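Local coordinates for protein polyphosphate kinase (Porphyromonas gingivalis, PDB 2O8R) that probably catalyses the reversible transfer of the terminal phosphate of ATP to a growing polyphosphate chain, at residues R23-A28 / Y99-D104; E138-L143 / D218-G223; R359-A364 / S388-A393; N544-K549 / T553-A558. The protein carries 3 engineered substitutions. All coordinates share one frame; numbering follows the deposited sequence.

Interaction 1 (R23-A28 / Y99-D104)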
# COMPACT_ATOMS: atom_id res chain seq x y z
N ARG A 23 18.96 -20.19 -15.46
CA ARG A 23 19.84 -19.05 -15.71
C ARG A 23 19.73 -17.96 -14.63
O ARG A 23 20.70 -17.25 -14.35
CB ARG A 23 19.56 -18.48 -17.10
CG ARG A 23 20.31 -17.21 -17.42
CD ARG A 23 21.80 -17.43 -17.45
NE ARG A 23 22.51 -16.18 -17.67
CZ ARG A 23 23.10 -15.46 -16.71
NH1 ARG A 23 23.06 -15.88 -15.46
NH2 ARG A 23 23.73 -14.34 -17.01
N VAL A 24 18.55 -17.83 -14.03
CA VAL A 24 18.36 -16.91 -12.90
C VAL A 24 19.14 -17.43 -11.69
O VAL A 24 19.88 -16.68 -11.04
CB VAL A 24 16.86 -16.73 -12.56
CG1 VAL A 24 16.69 -15.81 -11.37
CG2 VAL A 24 16.12 -16.16 -13.74
N LEU A 25 19.01 -18.72 -11.41
CA LEU A 25 19.80 -19.39 -10.38
C LEU A 25 21.30 -19.22 -10.62
O LEU A 25 22.07 -19.13 -9.67
CB LEU A 25 19.43 -20.88 -10.31
CG LEU A 25 19.95 -21.67 -9.10
CD1 LEU A 25 19.88 -20.85 -7.84
CD2 LEU A 25 19.16 -22.94 -8.94
N MSE A 26 21.71 -19.19 -11.88
CA MSE A 26 23.12 -18.99 -12.20
C MSE A 26 23.66 -17.61 -11.82
O MSE A 26 24.80 -17.51 -11.36
CB MSE A 26 23.39 -19.27 -13.66
CG MSE A 26 23.46 -20.75 -13.94
SE MSE A 26 23.18 -21.18 -15.82
CE MSE A 26 23.82 -23.04 -15.74
N GLU A 27 22.85 -16.56 -11.98
CA GLU A 27 23.27 -15.22 -11.56
C GLU A 27 23.66 -15.28 -10.11
O GLU A 27 24.65 -14.67 -9.71
CB GLU A 27 22.19 -14.18 -11.76
CG GLU A 27 22.09 -13.64 -13.17
CD GLU A 27 23.22 -12.69 -13.51
OE1 GLU A 27 23.65 -11.95 -12.61
OE2 GLU A 27 23.66 -12.67 -14.67
N ALA A 28 22.89 -16.04 -9.33
CA ALA A 28 23.19 -16.22 -7.92
C ALA A 28 24.55 -16.89 -7.68
O ALA A 28 25.24 -16.56 -6.73
CB ALA A 28 22.10 -16.99 -7.26
N TYR A 99 20.54 -24.61 -2.65
CA TYR A 99 21.07 -24.72 -1.29
C TYR A 99 22.59 -24.77 -1.23
O TYR A 99 23.19 -24.24 -0.29
CB TYR A 99 20.41 -25.88 -0.56
CG TYR A 99 19.03 -25.53 -0.04
CD1 TYR A 99 18.86 -24.92 1.21
CD2 TYR A 99 17.90 -25.79 -0.79
CE1 TYR A 99 17.60 -24.60 1.69
CE2 TYR A 99 16.63 -25.47 -0.31
CZ TYR A 99 16.49 -24.87 0.92
OH TYR A 99 15.23 -24.57 1.37
N ARG A 100 23.21 -25.38 -2.23
CA ARG A 100 24.66 -25.33 -2.39
C ARG A 100 25.13 -23.88 -2.50
O ARG A 100 26.03 -23.47 -1.78
CB ARG A 100 25.12 -26.15 -3.59
CG ARG A 100 25.58 -27.55 -3.23
CD ARG A 100 26.16 -28.27 -4.43
NE ARG A 100 25.12 -28.84 -5.28
CZ ARG A 100 24.95 -28.56 -6.57
NH1 ARG A 100 25.77 -27.72 -7.19
NH2 ARG A 100 23.96 -29.13 -7.24
N ILE A 101 24.49 -23.10 -3.37
CA ILE A 101 24.83 -21.68 -3.49
C ILE A 101 24.63 -20.96 -2.16
O ILE A 101 25.49 -20.21 -1.72
CB ILE A 101 24.03 -21.00 -4.61
CG1 ILE A 101 24.36 -21.66 -5.94
CG2 ILE A 101 24.40 -19.54 -4.73
CD1 ILE A 101 23.41 -21.34 -7.04
N PHE A 102 23.51 -21.24 -1.51
CA PHE A 102 23.14 -20.54 -0.28
C PHE A 102 24.09 -20.83 0.88
O PHE A 102 24.60 -19.91 1.52
CB PHE A 102 21.70 -20.86 0.12
CG PHE A 102 21.23 -20.12 1.33
CD1 PHE A 102 21.05 -18.74 1.28
CD2 PHE A 102 20.95 -20.79 2.51
CE1 PHE A 102 20.62 -18.04 2.39
CE2 PHE A 102 20.52 -20.09 3.62
CZ PHE A 102 20.35 -18.72 3.57
N TYR A 103 24.32 -22.11 1.13
CA TYR A 103 25.13 -22.52 2.26
C TYR A 103 26.63 -22.49 2.00
O TYR A 103 27.42 -22.22 2.90
CB TYR A 103 24.75 -23.93 2.69
CG TYR A 103 23.44 -24.02 3.42
CD1 TYR A 103 23.29 -23.44 4.67
CD2 TYR A 103 22.37 -24.71 2.88
CE1 TYR A 103 22.11 -23.53 5.35
CE2 TYR A 103 21.18 -24.80 3.56
CZ TYR A 103 21.05 -24.20 4.79
OH TYR A 103 19.87 -24.28 5.48
N ASP A 104 27.03 -22.78 0.76
CA ASP A 104 28.44 -22.89 0.43
C ASP A 104 29.05 -21.59 -0.05
O ASP A 104 30.27 -21.43 -0.04
CB ASP A 104 28.69 -23.99 -0.60
CG ASP A 104 28.14 -25.31 -0.17
OD1 ASP A 104 28.11 -25.56 1.05
OD2 ASP A 104 27.73 -26.10 -1.05

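Interaction 2 (E138-L143 / D218-G223)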
# COMPACT_ATOMS: atom_id res chain seq x y z
N GLU A 138 7.43 -9.85 21.79
CA GLU A 138 7.10 -9.49 20.40
C GLU A 138 6.56 -10.63 19.52
O GLU A 138 5.62 -10.43 18.76
CB GLU A 138 8.31 -8.86 19.72
CG GLU A 138 8.82 -7.60 20.40
CD GLU A 138 8.19 -6.34 19.87
OE1 GLU A 138 7.23 -6.42 19.09
OE2 GLU A 138 8.68 -5.24 20.24
N ILE A 139 7.16 -11.82 19.60
CA ILE A 139 6.69 -12.95 18.79
C ILE A 139 5.49 -13.64 19.40
O ILE A 139 4.44 -13.77 18.77
CB ILE A 139 7.78 -14.01 18.59
CG1 ILE A 139 8.99 -13.41 17.88
CG2 ILE A 139 7.22 -15.18 17.81
CD1 ILE A 139 10.06 -14.41 17.58
N PHE A 140 5.64 -14.10 20.64
CA PHE A 140 4.63 -14.91 21.31
C PHE A 140 3.21 -14.36 21.17
O PHE A 140 2.31 -15.10 20.82
CB PHE A 140 5.00 -15.17 22.77
CG PHE A 140 4.06 -16.08 23.48
CD1 PHE A 140 4.24 -17.46 23.42
CD2 PHE A 140 2.98 -15.58 24.20
CE1 PHE A 140 3.38 -18.32 24.07
CE2 PHE A 140 2.11 -16.43 24.85
CZ PHE A 140 2.31 -17.81 24.79
N PRO A 141 3.00 -13.06 21.45
CA PRO A 141 1.63 -12.52 21.29
C PRO A 141 1.03 -12.68 19.89
O PRO A 141 -0.17 -12.50 19.72
CB PRO A 141 1.78 -11.03 21.61
CG PRO A 141 3.07 -10.91 22.37
CD PRO A 141 3.94 -12.03 21.95
N LEU A 142 1.86 -13.01 18.90
CA LEU A 142 1.39 -13.15 17.52
C LEU A 142 1.28 -14.62 17.10
O LEU A 142 1.04 -14.94 15.93
CB LEU A 142 2.33 -12.38 16.58
CG LEU A 142 2.51 -10.86 16.74
CD1 LEU A 142 3.37 -10.30 15.61
CD2 LEU A 142 1.17 -10.15 16.76
N LEU A 143 1.42 -15.52 18.05
CA LEU A 143 1.32 -16.95 17.79
C LEU A 143 -0.10 -17.48 17.96
O LEU A 143 -0.92 -16.89 18.65
CB LEU A 143 2.26 -17.70 18.73
CG LEU A 143 3.66 -18.09 18.23
CD1 LEU A 143 4.17 -17.16 17.17
CD2 LEU A 143 4.64 -18.16 19.40
N ASP A 218 9.49 -24.66 23.96
CA ASP A 218 9.26 -25.15 25.32
C ASP A 218 8.36 -24.24 26.17
O ASP A 218 7.69 -24.73 27.07
CB ASP A 218 10.58 -25.40 26.04
CG ASP A 218 11.57 -24.29 25.83
OD1 ASP A 218 12.19 -24.25 24.74
OD2 ASP A 218 11.74 -23.47 26.75
N VAL A 219 8.34 -22.94 25.89
CA VAL A 219 7.44 -22.04 26.62
C VAL A 219 6.01 -22.11 26.07
O VAL A 219 5.03 -21.84 26.78
CB VAL A 219 7.97 -20.57 26.71
CG1 VAL A 219 9.48 -20.50 26.51
CG2 VAL A 219 7.26 -19.65 25.74
N VAL A 220 5.91 -22.50 24.80
CA VAL A 220 4.62 -22.59 24.12
C VAL A 220 3.94 -23.89 24.51
O VAL A 220 2.71 -23.96 24.66
CB VAL A 220 4.82 -22.48 22.59
CG1 VAL A 220 3.53 -22.75 21.84
CG2 VAL A 220 5.36 -21.11 22.23
N PHE A 221 4.74 -24.93 24.71
CA PHE A 221 4.21 -26.22 25.11
C PHE A 221 4.82 -26.68 26.44
O PHE A 221 5.62 -27.62 26.46
CB PHE A 221 4.48 -27.24 24.01
CG PHE A 221 3.96 -26.84 22.66
CD1 PHE A 221 2.63 -27.06 22.31
CD2 PHE A 221 4.80 -26.23 21.72
CE1 PHE A 221 2.15 -26.70 21.06
CE2 PHE A 221 4.32 -25.87 20.48
CZ PHE A 221 2.99 -26.10 20.15
N PRO A 222 4.45 -26.02 27.55
CA PRO A 222 5.08 -26.35 28.84
C PRO A 222 4.87 -27.80 29.28
O PRO A 222 5.78 -28.41 29.84
CB PRO A 222 4.39 -25.39 29.81
CG PRO A 222 3.11 -25.03 29.15
CD PRO A 222 3.45 -24.96 27.71
N GLY A 223 3.70 -28.36 29.01
CA GLY A 223 3.41 -29.73 29.41
C GLY A 223 3.84 -30.80 28.43
O GLY A 223 3.26 -31.89 28.41

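Interaction 3 (R359-A364 / S388-A393). With SO4 (sulfate ion), chain I.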
# COMPACT_ATOMS: atom_id res chain seq x y z
N ARG A 359 6.10 14.33 -17.74
CA ARG A 359 6.44 15.70 -18.14
C ARG A 359 5.66 16.15 -19.38
O ARG A 359 5.08 17.25 -19.41
CB ARG A 359 7.92 15.76 -18.49
CG ARG A 359 8.67 16.82 -17.79
CD ARG A 359 9.73 16.18 -16.94
NE ARG A 359 11.09 16.20 -17.50
CZ ARG A 359 11.59 17.09 -18.36
NH1 ARG A 359 12.85 16.98 -18.75
NH2 ARG A 359 10.87 18.11 -18.81
N LEU A 360 5.66 15.30 -20.40
CA LEU A 360 4.92 15.54 -21.62
C LEU A 360 3.44 15.64 -21.31
O LEU A 360 2.78 16.59 -21.70
CB LEU A 360 5.17 14.43 -22.63
CG LEU A 360 4.71 14.84 -24.02
CD1 LEU A 360 5.61 15.95 -24.52
CD2 LEU A 360 4.73 13.67 -24.97
N LEU A 361 2.94 14.65 -20.58
CA LEU A 361 1.55 14.68 -20.14
C LEU A 361 1.21 15.97 -19.41
O LEU A 361 0.14 16.53 -19.63
CB LEU A 361 1.22 13.46 -19.27
CG LEU A 361 1.03 12.18 -20.08
CD1 LEU A 361 0.85 11.00 -19.14
CD2 LEU A 361 -0.16 12.30 -21.02
N MSE A 362 2.13 16.45 -18.58
CA MSE A 362 1.90 17.69 -17.84
C MSE A 362 1.91 18.92 -18.73
O MSE A 362 1.11 19.83 -18.53
CB MSE A 362 2.92 17.85 -16.72
CG MSE A 362 2.69 16.94 -15.54
SE MSE A 362 4.05 17.21 -14.17
CE MSE A 362 5.50 16.11 -14.83
N GLU A 363 2.81 18.94 -19.71
CA GLU A 363 2.80 20.02 -20.71
C GLU A 363 1.43 20.05 -21.34
O GLU A 363 0.75 21.07 -21.30
CB GLU A 363 3.89 19.84 -21.78
CG GLU A 363 5.21 20.43 -21.33
CD GLU A 363 6.26 20.54 -22.43
OE1 GLU A 363 5.95 20.32 -23.62
OE2 GLU A 363 7.42 20.84 -22.07
N ALA A 364 1.02 18.90 -21.89
CA ALA A 364 -0.27 18.73 -22.56
C ALA A 364 -1.45 19.14 -21.69
O ALA A 364 -2.47 19.59 -22.21
CB ALA A 364 -0.44 17.30 -23.02
N SER A 388 -2.14 11.55 -12.04
CA SER A 388 -2.24 12.93 -11.60
C SER A 388 -2.21 13.90 -12.77
O SER A 388 -3.06 14.80 -12.85
CB SER A 388 -1.14 13.23 -10.61
OG SER A 388 -1.52 12.80 -9.31
N ALA A 389 -1.25 13.72 -13.68
CA ALA A 389 -1.17 14.56 -14.86
C ALA A 389 -2.45 14.45 -15.67
O ALA A 389 -2.97 15.44 -16.16
CB ALA A 389 0.04 14.21 -15.71
N LEU A 390 -2.98 13.23 -15.77
CA LEU A 390 -4.21 12.99 -16.51
C LEU A 390 -5.41 13.64 -15.84
O LEU A 390 -6.26 14.21 -16.51
CB LEU A 390 -4.46 11.49 -16.68
CG LEU A 390 -3.52 10.73 -17.61
CD1 LEU A 390 -3.76 9.27 -17.42
CD2 LEU A 390 -3.68 11.11 -19.08
N GLU A 391 -5.49 13.55 -14.51
CA GLU A 391 -6.56 14.19 -13.76
C GLU A 391 -6.58 15.70 -14.01
O GLU A 391 -7.63 16.27 -14.33
CB GLU A 391 -6.44 13.89 -12.26
CG GLU A 391 -6.98 12.52 -11.86
CD GLU A 391 -7.25 12.38 -10.37
OE1 GLU A 391 -7.32 13.41 -9.66
OE2 GLU A 391 -7.40 11.23 -9.90
N ALA A 392 -5.41 16.34 -13.89
CA ALA A 392 -5.24 17.75 -14.23
C ALA A 392 -5.82 18.08 -15.61
O ALA A 392 -6.51 19.09 -15.77
CB ALA A 392 -3.76 18.14 -14.17
N ALA A 393 -5.52 17.23 -16.58
CA ALA A 393 -5.94 17.46 -17.95
C ALA A 393 -7.45 17.38 -18.08
O ALA A 393 -8.06 18.21 -18.75
CB ALA A 393 -5.27 16.48 -18.88
S SO4 I . 13.80 15.34 -14.89
O1 SO4 I . 14.51 16.61 -14.99
O2 SO4 I . 14.73 14.23 -15.06
O3 SO4 I . 13.18 15.23 -13.58
O4 SO4 I . 12.78 15.28 -15.92

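Interaction 4 (N544-K549 / T553-A558)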
# COMPACT_ATOMS: atom_id res chain seq x y z
N ASN A 544 10.89 -11.36 -25.20
CA ASN A 544 10.85 -12.03 -23.92
C ASN A 544 10.55 -13.50 -24.16
O ASN A 544 11.06 -14.36 -23.46
CB ASN A 544 9.81 -11.41 -22.99
CG ASN A 544 10.19 -10.00 -22.54
OD1 ASN A 544 9.62 -9.02 -23.02
ND2 ASN A 544 11.13 -9.90 -21.61
N GLY A 545 9.74 -13.77 -25.18
CA GLY A 545 9.34 -15.14 -25.45
C GLY A 545 9.08 -15.47 -26.90
O GLY A 545 8.52 -14.66 -27.64
N LEU A 546 9.49 -16.67 -27.30
CA LEU A 546 9.19 -17.25 -28.60
C LEU A 546 8.65 -18.67 -28.42
O LEU A 546 9.34 -19.58 -27.93
CB LEU A 546 10.43 -17.26 -29.49
CG LEU A 546 10.22 -17.88 -30.87
CD1 LEU A 546 9.10 -17.18 -31.59
CD2 LEU A 546 11.50 -17.85 -31.67
N GLN A 547 7.41 -18.87 -28.83
CA GLN A 547 6.72 -20.11 -28.52
C GLN A 547 5.74 -20.50 -29.63
O GLN A 547 5.37 -21.66 -29.75
CB GLN A 547 6.02 -19.94 -27.16
CG GLN A 547 5.34 -21.16 -26.59
CD GLN A 547 3.88 -21.26 -26.98
OE1 GLN A 547 3.33 -20.35 -27.60
NE2 GLN A 547 3.25 -22.37 -26.63
N ASP A 548 5.33 -19.53 -30.45
CA ASP A 548 4.34 -19.80 -31.49
C ASP A 548 4.84 -20.73 -32.58
O ASP A 548 5.72 -20.37 -33.35
CB ASP A 548 3.84 -18.52 -32.14
CG ASP A 548 2.77 -18.79 -33.17
OD1 ASP A 548 1.61 -19.06 -32.78
OD2 ASP A 548 3.07 -18.76 -34.38
N LYS A 549 4.24 -21.92 -32.65
CA LYS A 549 4.63 -22.96 -33.62
C LYS A 549 4.72 -22.46 -35.06
O LYS A 549 5.62 -22.86 -35.79
CB LYS A 549 3.68 -24.16 -33.57
CG LYS A 549 3.97 -25.17 -32.49
CD LYS A 549 3.02 -26.35 -32.63
CE LYS A 549 2.91 -27.18 -31.36
NZ LYS A 549 2.08 -26.54 -30.30
N THR A 553 8.13 -22.10 -37.24
CA THR A 553 8.27 -22.90 -38.45
C THR A 553 8.77 -22.05 -39.63
O THR A 553 9.64 -22.48 -40.39
CB THR A 553 6.96 -23.64 -38.82
OG1 THR A 553 6.46 -24.35 -37.68
CG2 THR A 553 7.22 -24.64 -39.91
N GLN A 554 8.25 -20.84 -39.74
CA GLN A 554 8.73 -19.88 -40.74
C GLN A 554 10.21 -19.57 -40.54
O GLN A 554 10.97 -19.46 -41.50
CB GLN A 554 7.90 -18.59 -40.66
CG GLN A 554 6.40 -18.87 -40.62
CD GLN A 554 5.54 -17.62 -40.70
OE1 GLN A 554 6.02 -16.53 -41.01
NE2 GLN A 554 4.26 -17.78 -40.41
N LEU A 555 10.63 -19.46 -39.28
CA LEU A 555 12.01 -19.15 -38.97
C LEU A 555 12.90 -20.30 -39.40
O LEU A 555 13.94 -20.07 -40.03
CB LEU A 555 12.18 -18.87 -37.48
CG LEU A 555 11.46 -17.63 -36.95
CD1 LEU A 555 11.51 -17.61 -35.43
CD2 LEU A 555 12.03 -16.35 -37.55
N TYR A 556 12.48 -21.52 -39.09
CA TYR A 556 13.16 -22.74 -39.52
C TYR A 556 13.29 -22.78 -41.04
O TYR A 556 14.36 -23.12 -41.57
CB TYR A 556 12.39 -23.97 -39.07
CG TYR A 556 12.55 -24.36 -37.62
CD1 TYR A 556 13.79 -24.34 -37.00
CD2 TYR A 556 11.45 -24.79 -36.87
CE1 TYR A 556 13.94 -24.72 -35.67
CE2 TYR A 556 11.59 -25.19 -35.56
CZ TYR A 556 12.83 -25.14 -34.96
OH TYR A 556 12.95 -25.52 -33.66
N ARG A 557 12.21 -22.45 -41.73
CA ARG A 557 12.25 -22.38 -43.19
C ARG A 557 13.17 -21.27 -43.69
O ARG A 557 13.83 -21.45 -44.72
CB ARG A 557 10.85 -22.20 -43.77
CG ARG A 557 9.93 -23.41 -43.66
CD ARG A 557 8.52 -23.06 -44.12
NE ARG A 557 8.55 -22.01 -45.13
CZ ARG A 557 7.93 -20.83 -45.04
NH1 ARG A 557 7.18 -20.53 -43.98
NH2 ARG A 557 8.06 -19.95 -46.02
N ALA A 558 13.23 -20.15 -42.98
CA ALA A 558 14.15 -19.08 -43.35
C ALA A 558 15.58 -19.55 -43.19
O ALA A 558 16.41 -19.33 -44.07
CB ALA A 558 13.89 -17.84 -42.52

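Interaction 1 (R23-A28 / Y99-D104)
Ile101 points from helix 83-112 toward helix 13-29 and is met by two residues one helical turn apart, Leu25 and Ala28. The two branches of the isoleucine divide the work. Its longer arm ends at Leu25, where CD1 of Ile101 lies 3.7 Å from CD1 of Leu25 and equally close to the backbone O of Leu25. The leucine leaves its helix obliquely to the contact, but with CG anti to the backbone N (chi1 -168°) its end swings round against the isoleucine, and the two side chains cross at a slant. The short branch of Ile101, CG2, faces Ala28 instead, 3.7 Å from the carbonyl O and 4.3 Å from CB of that residue. Both helices belong to the largely helical N-terminal domain of the PPK1 fold, and helix 35-63 flanks the contact, with Leu42 touching Ala28. Leu97 and Tyr98, a turn back along helix 83-112, also touch Leu25, so the leucine is gripped by more than one turn of that helix. On another side of helix 13-29, Arg23 and Glu27 form a salt bridge, NH2 to OE2 at 2.9 Å, with the oxygen using its anti lone pair. Lys655 extends this pair by a second salt bridge to Glu27.

Interaction 2 (E138-L143 / D218-G223)
Val220 presses its CG2 methyl against the rim of the Phe140 ring, close to the ring plane, at 3.9 Å from CE1. The same methyl lies 4.0 Å from CD1 of Phe140, so one methyl spans a ring bond at the edge. Leu143 supplies the other neighbour: its CD2 comes to 4.2 Å from CG2 of Val220, and the two side chains run nearly at right angles. CG2 of Val219 adds a looser contact at 4.4 Å from CD1 of Phe140. The aromatic ring is sent toward the valines by a first torsion that sets CG anti to the backbone N (chi1 -175°). Phe140 and Leu143 are brought together by a short 3-10 turn that follows helix 125-139 in the middle domain, where N of Leu143 bonds to O of Phe140 at 2.9 Å. The valines sit on the short, weakly bonded helix 217-220. Next to the contact, CG1 of Val220 rests over one face of Phe221, 3.5 Å above its plane and offset toward the rim. Phe135 of helix 125-139 touches Leu143 and both valines, while Leu182 of strand 178-183 meets Val220. Phe156 of the second subunit packs on Phe140.

Interaction 3 (R359-A364 / S388-A393)
Leu361 and Met362, successive residues of one helix, both meet the single methyl of Ala389 on the other. This apolar packing makes up the contact: CB of Leu361 is 3.8 Å from CB of Ala389, and CG of the selenomethionine Met362 lies at the same 3.8 Å from that methyl. The small alanine lets the backbones come close, with CA of Met362 only 5.3 Å from CA of Ala389. Further along, the branched end of Leu361, whose CG stands anti to the carbonyl carbon (chi1 -77°), reaches CD2 of Leu390, 4.2 Å from its own CD2, and the two leucines pass each other at a slant. Ser396 of the second subunit packs on Met362.

Polar interactions lie outside this seam. Arg359 points away from helix 385-395, and its chain, bent at chi2 and chi3, brings NE near O4 of a sulfate probably derived from the crystallisation liquor. Its NH1 also forms a salt bridge with Glu331.

The two helical segments run nearly parallel, at 10°, and their short axes approach to 8.7 Å. In this phospholipase D-like domain strand 370-377 joins them in sequence, and helix 385-395 completes a beta-alpha-beta crossover to the parallel strand 399-404. Ile373 of strand 370-377 touches both leucines.

Interaction 4 (N544-K549 / T553-A558)
Lys549 O, at the first turn of helix 549-560, accepts a hydrogen bond from the backbone N of Thr553. This bond, 3.0 Å from Thr553 N to Lys549 O with an N-H...O angle of 147°, is the regular i to i+4 helical one. The hydroxyl OG1 of Thr553 is directed at the same Lys549 O; it sits beside the backbone N (chi1 -50°), which turns it back toward the preceding turn. That second bond is modelled as very short and is therefore doubtful in detail. The two donors lie on opposite faces of the carbonyl plane, each tilted by about 30°. Asp548 is the N-cap, and its OD2 accepts from the backbone N of Val551, satisfying an amide of the first turn. This loop-to-helix passage follows strand 538-543 in the second phospholipase D-like domain. Upstream, Leu546 is tied through its backbone to Ile572 and Cys574, while Gln547 OE1 accepts from the backbone N of Lys620. The apolar part of the contact is slight: Leu546 and Leu555 meet tip to tip, CD2 of the former 3.8 Å from CD1 of the latter. Leu555 also lies on Met539 and Leu541 of the strand, so its side chain closes the helix onto the sheet.

The four contacts follow one another along the chain without nesting, one in each of the four domains of PPK1. Interactions 1 and 4 have the nearest atoms of any pair, about 11 Å apart, although their centres are 31 Å apart; interactions 2 and 4 have the most distant centres, 58 Å apart and on opposite sides of the chain's centre. Interactions 3 and 4 occupy the two phospholipase D-like domains, each beside its own mixed sheet, with centres 41 Å apart. Interactions 2 and 3 both touch the second subunit, though their centres are 54 Å apart, so dimer contacts involve both the middle domain and the first C-terminal domain.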